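Local coordinates for protein tylactone synthase starter module and modules 1 & 2 (PDB 2Z5L) that probably reduces a beta-keto group of the growing tylactone chain to a hydroxyl with NADPH, as the first ketoreductase of the tylosin polyketide synthase, at residues S390-T395 and C474-D479; G394-A399 and R450-M455. One frame throughout, in Å; residues are numbered along the deposited sequence.

How the contacts relate
Both contacts grow out of the chain that leaves strand 386-391 and share G394 and T395. In contact 1 its first turn packs on 474-479; in contact 2 its continuation, 394-399, bonds to R450 and touches L452 at the link between helices 442-450 and 457-470. Their centres are about 8 Å apart, and the second segments are themselves joined: D479 OD1 and R453 NH2 form a salt bridge at 2.7 Å, and V478 CG1 packs on L452 CD2 at 3.7 Å. In short-chain dehydrogenase/reductases the chain at the end of this strand usually carries the active-site serine, so 390-395 probably borders the active site.

Contact 1. Residues S390-T395 and C474-D479; sequences SSVTGT and CVTVVD
With chi1 at 69°, CG1 of V392 sits between N and the carbonyl carbon, which leaves CG2 anti to N and directed at T476 and V478; T476 turns its methyl CG2 the same way, leaving OG1 beside the backbone N at chi1 -63°. These rotations bring V392 CG2 to T476 CG2 at 3.9 Å, with the side chains crossing obliquely. V478 adds its CG2, which lies beside its own backbone N and packs against V392 CB at 3.9 Å; here the two valines meet at about a right angle. One branched valine thus reaches both threonine and valine, two residues apart on an extended chain. The fold is the Rossmann-type core of the short-chain dehydrogenase/reductases, in which strand 426-430 runs between strands 386-391 and 474-477. The contact therefore spans that middle strand at its end, where the chain after S391 curls into a short 3-10 turn closed by G394 N to S391 O at 3.1 Å. S391 OG and T393 OG1 hydrogen-bond at 2.9 Å within this turn. Beyond it T395 lays CG2 against T476 OG1 at 3.8 Å, the two threonines sliding past each other in opposite directions. Threonine's beta-branch puts methyl and hydroxyl on one carbon, so T476 turns CG2 to V392 while OG1 lies beside T395. T476 also touches W396 of the loop and, in strand 28-35, Y29.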
loop_
_atom_site.group_PDB
_atom_site.type_symbol
_atom_site.label_atom_id
_atom_site.label_comp_id
_atom_site.label_asym_id
_atom_site.label_seq_id
_atom_site.Cartn_x
_atom_site.Cartn_y
_atom_site.Cartn_z
ATOM N N SER A 390 -2.761 -2.956 -7.818
ATOM C CA SER A 390 -2.705 -2.720 -6.398
ATOM C C SER A 390 -4.088 -3.021 -5.816
ATOM O O SER A 390 -4.948 -3.588 -6.486
ATOM C CB SER A 390 -2.298 -1.262 -6.136
ATOM O OG SER A 390 -2.049 -1.041 -4.769
ATOM N N SER A 391 -4.280 -2.630 -4.566
ATOM C CA SER A 391 -5.527 -2.832 -3.840
ATOM C C SER A 391 -5.805 -1.573 -3.018
ATOM O O SER A 391 -4.875 -0.902 -2.558
ATOM C CB SER A 391 -5.395 -4.036 -2.900
ATOM O OG SER A 391 -6.561 -4.180 -2.103
ATOM N N VAL A 392 -7.085 -1.269 -2.828
ATOM C CA VAL A 392 -7.496 -0.102 -2.049
ATOM C C VAL A 392 -7.078 -0.302 -0.588
ATOM O O VAL A 392 -7.014 0.651 0.197
ATOM C CB VAL A 392 -9.029 0.103 -2.117
ATOM C CG1 VAL A 392 -9.727 -1.015 -1.375
ATOM C CG2 VAL A 392 -9.404 1.463 -1.543
ATOM N N THR A 393 -6.777 -1.549 -0.235
ATOM C CA THR A 393 -6.354 -1.866 1.118
ATOM C C THR A 393 -5.062 -1.133 1.462
ATOM O O THR A 393 -4.827 -0.781 2.620
ATOM C CB THR A 393 -6.127 -3.373 1.295
ATOM O OG1 THR A 393 -5.120 -3.810 0.376
ATOM C CG2 THR A 393 -7.433 -4.142 1.034
ATOM N N GLY A 394 -4.230 -0.908 0.447
ATOM C CA GLY A 394 -2.969 -0.224 0.650
ATOM C C GLY A 394 -3.049 1.277 0.451
ATOM O O GLY A 394 -2.019 1.953 0.519
ATOM N N THR A 395 -4.243 1.807 0.189
ATOM C CA THR A 395 -4.400 3.255 -0.005
ATOM C C THR A 395 -5.378 3.857 1.003
ATOM O O THR A 395 -5.184 4.981 1.450
ATOM C CB THR A 395 -4.905 3.612 -1.428
ATOM O OG1 THR A 395 -4.094 2.955 -2.409
ATOM C CG2 THR A 395 -4.823 5.122 -1.649
ATOM N N CYS A 474 -0.967 6.873 -10.220
ATOM C CA CYS A 474 -1.667 6.102 -9.199
ATOM C C CYS A 474 -3.087 6.608 -9.140
ATOM O O CYS A 474 -3.336 7.813 -9.152
ATOM C CB CYS A 474 -1.024 6.241 -7.809
ATOM S SG CYS A 474 0.467 5.252 -7.555
ATOM N N VAL A 475 -4.021 5.677 -9.093
ATOM C CA VAL A 475 -5.416 6.033 -9.020
ATOM C C VAL A 475 -6.124 4.900 -8.328
ATOM O O VAL A 475 -5.688 3.751 -8.412
ATOM C CB VAL A 475 -6.020 6.250 -10.433
ATOM C CG1 VAL A 475 -5.918 4.967 -11.254
ATOM C CG2 VAL A 475 -7.466 6.705 -10.318
ATOM N N THR A 476 -7.193 5.237 -7.614
ATOM C CA THR A 476 -7.990 4.250 -6.910
ATOM C C THR A 476 -9.277 4.098 -7.695
ATOM O O THR A 476 -10.033 5.059 -7.871
ATOM C CB THR A 476 -8.362 4.705 -5.468
ATOM O OG1 THR A 476 -7.177 4.855 -4.680
ATOM C CG2 THR A 476 -9.264 3.676 -4.802
ATOM N N VAL A 477 -9.521 2.895 -8.192
ATOM C CA VAL A 477 -10.741 2.633 -8.934
ATOM C C VAL A 477 -11.578 1.729 -8.057
ATOM O O VAL A 477 -11.323 0.528 -7.979
ATOM C CB VAL A 477 -10.450 1.914 -10.268
ATOM C CG1 VAL A 477 -11.754 1.614 -10.984
ATOM C CG2 VAL A 477 -9.550 2.776 -11.144
ATOM N N VAL A 478 -12.566 2.299 -7.379
ATOM C CA VAL A 478 -13.420 1.499 -6.507
ATOM C C VAL A 478 -14.874 1.931 -6.554
ATOM O O VAL A 478 -15.181 3.109 -6.716
ATOM C CB VAL A 478 -12.986 1.597 -5.023
ATOM C CG1 VAL A 478 -13.759 0.580 -4.200
ATOM C CG2 VAL A 478 -11.495 1.391 -4.882
ATOM N N ASP A 479 -15.769 0.969 -6.389
ATOM C CA ASP A 479 -17.194 1.253 -6.373
ATOM C C ASP A 479 -17.643 1.154 -4.916
ATOM O O ASP A 479 -17.648 0.064 -4.327
ATOM C CB ASP A 479 -17.953 0.248 -7.241
ATOM C CG ASP A 479 -19.452 0.492 -7.234
ATOM O OD1 ASP A 479 -19.860 1.672 -7.231
ATOM O OD2 ASP A 479 -20.221 -0.488 -7.240
#

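Contact 2. Residues G394-A399 and R450-M455; sequences GTWGNA and RGLRAM
A Schellman motif ends helix 442-450 at G451, whose positive phi of 123° takes the chain out of the helix, and the residues flanking this glycine, R450 and L452, meet the loop that joins strand 386-391 to helix 402-419 in the Rossmann-type fold. R450 sends its long side chain across to that loop, bent at chi3, and brings NH2 within reach of two oxygens at the edge of the guanidinium. R450 NH2 donates to N398 OD1 at 3.2 Å: the donor lies in the carbonyl plane on a lone pair, and the amide and guanidinium planes are nearly coplanar, but the bond is bent at the hydrogen (135°). The bond from R450 NH2 to G397 O, at 3.3 Å, is straighter though weak. Arginine is well suited here because its planar guanidinium, with N-H groups around its edge, can serve several buried acceptors at once; its NH1 goes on to T489 OG1 of helix 482-492. Asparagine is equally apt, offering OD1 to the arginine while ND2 donates to Q401 OE1 and to the carbonyl of G443, so the amide is fixed in its rotation and ties the loop to the start of helix 442-450. G397 has backbone angles that a side chain would strain against the preceding carbonyl, which suits it to glycine. The apolar part is a single light touch. W396, which F498 meets edge-to-face and whose ring plane lies at about 40° to that of W482, approaches L452 obliquely, its CZ3 4.4 Å from L452 CD2.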
loop_
_atom_site.group_PDB
_atom_site.type_symbol
_atom_site.label_atom_id
_atom_site.label_comp_id
_atom_site.label_asym_id
_atom_site.label_seq_id
_atom_site.Cartn_x
_atom_site.Cartn_y
_atom_site.Cartn_z
ATOM N N GLY A 394 -4.230 -0.908 0.447
ATOM C CA GLY A 394 -2.969 -0.224 0.650
ATOM C C GLY A 394 -3.049 1.277 0.451
ATOM O O GLY A 394 -2.019 1.953 0.519
ATOM N N THR A 395 -4.243 1.807 0.189
ATOM C CA THR A 395 -4.400 3.255 -0.005
ATOM C C THR A 395 -5.378 3.857 1.003
ATOM O O THR A 395 -5.184 4.981 1.450
ATOM C CB THR A 395 -4.905 3.612 -1.428
ATOM O OG1 THR A 395 -4.094 2.955 -2.409
ATOM C CG2 THR A 395 -4.823 5.122 -1.649
ATOM N N TRP A 396 -6.437 3.124 1.339
ATOM C CA TRP A 396 -7.398 3.612 2.320
ATOM C C TRP A 396 -7.219 2.882 3.632
ATOM O O TRP A 396 -7.305 3.476 4.702
ATOM C CB TRP A 396 -8.839 3.410 1.852
ATOM C CG TRP A 396 -9.225 4.243 0.679
ATOM C CD1 TRP A 396 -8.470 5.202 0.064
ATOM C CD2 TRP A 396 -10.459 4.184 -0.041
ATOM N NE1 TRP A 396 -9.152 5.738 -1.000
ATOM C CE2 TRP A 396 -10.378 5.131 -1.087
ATOM C CE3 TRP A 396 -11.623 3.420 0.094
ATOM C CZ2 TRP A 396 -11.420 5.336 -1.992
ATOM C CZ3 TRP A 396 -12.659 3.622 -0.806
ATOM C CH2 TRP A 396 -12.549 4.573 -1.840
ATOM N N GLY A 397 -6.975 1.583 3.555
ATOM C CA GLY A 397 -6.804 0.806 4.769
ATOM C C GLY A 397 -7.964 -0.154 4.930
ATOM O O GLY A 397 -9.060 0.104 4.433
ATOM N N ASN A 398 -7.717 -1.261 5.622
ATOM C CA ASN A 398 -8.733 -2.285 5.849
ATOM C C ASN A 398 -8.227 -3.338 6.834
ATOM O O ASN A 398 -7.184 -3.962 6.622
ATOM C CB ASN A 398 -9.104 -2.957 4.529
ATOM C CG ASN A 398 -10.196 -3.988 4.688
ATOM O OD1 ASN A 398 -11.275 -3.685 5.195
ATOM N ND2 ASN A 398 -9.926 -5.213 4.243
ATOM N N ALA A 399 -8.985 -3.544 7.903
ATOM C CA ALA A 399 -8.620 -4.498 8.945
ATOM C C ALA A 399 -8.347 -5.929 8.472
ATOM O O ALA A 399 -8.943 -6.403 7.505
ATOM C CB ALA A 399 -9.709 -4.519 10.030
ATOM N N ARG A 450 -18.678 -2.686 4.889
ATOM C CA ARG A 450 -18.395 -1.266 5.030
ATOM C C ARG A 450 -18.999 -0.447 3.884
ATOM O O ARG A 450 -19.092 0.779 3.971
ATOM C CB ARG A 450 -16.879 -1.022 5.112
ATOM C CG ARG A 450 -16.226 -1.482 6.427
ATOM C CD ARG A 450 -14.694 -1.376 6.364
ATOM N NE ARG A 450 -14.221 -0.005 6.197
ATOM C CZ ARG A 450 -12.960 0.330 5.936
ATOM N NH1 ARG A 450 -12.631 1.613 5.802
ATOM N NH2 ARG A 450 -12.025 -0.607 5.800
ATOM N N GLY A 451 -19.416 -1.119 2.814
ATOM C CA GLY A 451 -20.005 -0.403 1.693
ATOM C C GLY A 451 -19.402 -0.558 0.303
ATOM O O GLY A 451 -19.866 0.093 -0.639
ATOM N N LEU A 452 -18.376 -1.393 0.150
ATOM C CA LEU A 452 -17.789 -1.580 -1.174
ATOM C C LEU A 452 -18.628 -2.557 -1.974
ATOM O O LEU A 452 -19.150 -3.531 -1.432
ATOM C CB LEU A 452 -16.364 -2.125 -1.099
ATOM C CG LEU A 452 -15.243 -1.271 -0.515
ATOM C CD1 LEU A 452 -13.915 -1.808 -1.042
ATOM C CD2 LEU A 452 -15.405 0.165 -0.903
ATOM N N ARG A 453 -18.754 -2.295 -3.270
ATOM C CA ARG A 453 -19.527 -3.159 -4.152
ATOM C C ARG A 453 -18.606 -3.809 -5.175
ATOM O O ARG A 453 -17.644 -3.197 -5.628
ATOM C CB ARG A 453 -20.604 -2.335 -4.857
ATOM C CG ARG A 453 -21.683 -1.823 -3.920
ATOM C CD ARG A 453 -22.621 -0.811 -4.593
ATOM N NE ARG A 453 -21.925 0.394 -5.039
ATOM C CZ ARG A 453 -22.497 1.589 -5.139
ATOM N NH1 ARG A 453 -23.774 1.730 -4.820
ATOM N NH2 ARG A 453 -21.803 2.639 -5.566
ATOM N N ALA A 454 -18.900 -5.053 -5.530
ATOM C CA ALA A 454 -18.093 -5.783 -6.504
ATOM C C ALA A 454 -18.207 -5.150 -7.892
ATOM O O ALA A 454 -19.271 -5.167 -8.501
ATOM C CB ALA A 454 -18.540 -7.245 -6.559
ATOM N N MET A 455 -17.107 -4.596 -8.392
ATOM C CA MET A 455 -17.104 -3.968 -9.702
ATOM C C MET A 455 -17.237 -5.013 -10.803
ATOM O O MET A 455 -16.718 -6.117 -10.667
ATOM C CB MET A 455 -15.805 -3.199 -9.903
ATOM C CG MET A 455 -15.585 -2.082 -8.918
ATOM S SD MET A 455 -14.057 -1.241 -9.316
ATOM C CE MET A 455 -12.937 -2.130 -8.285
#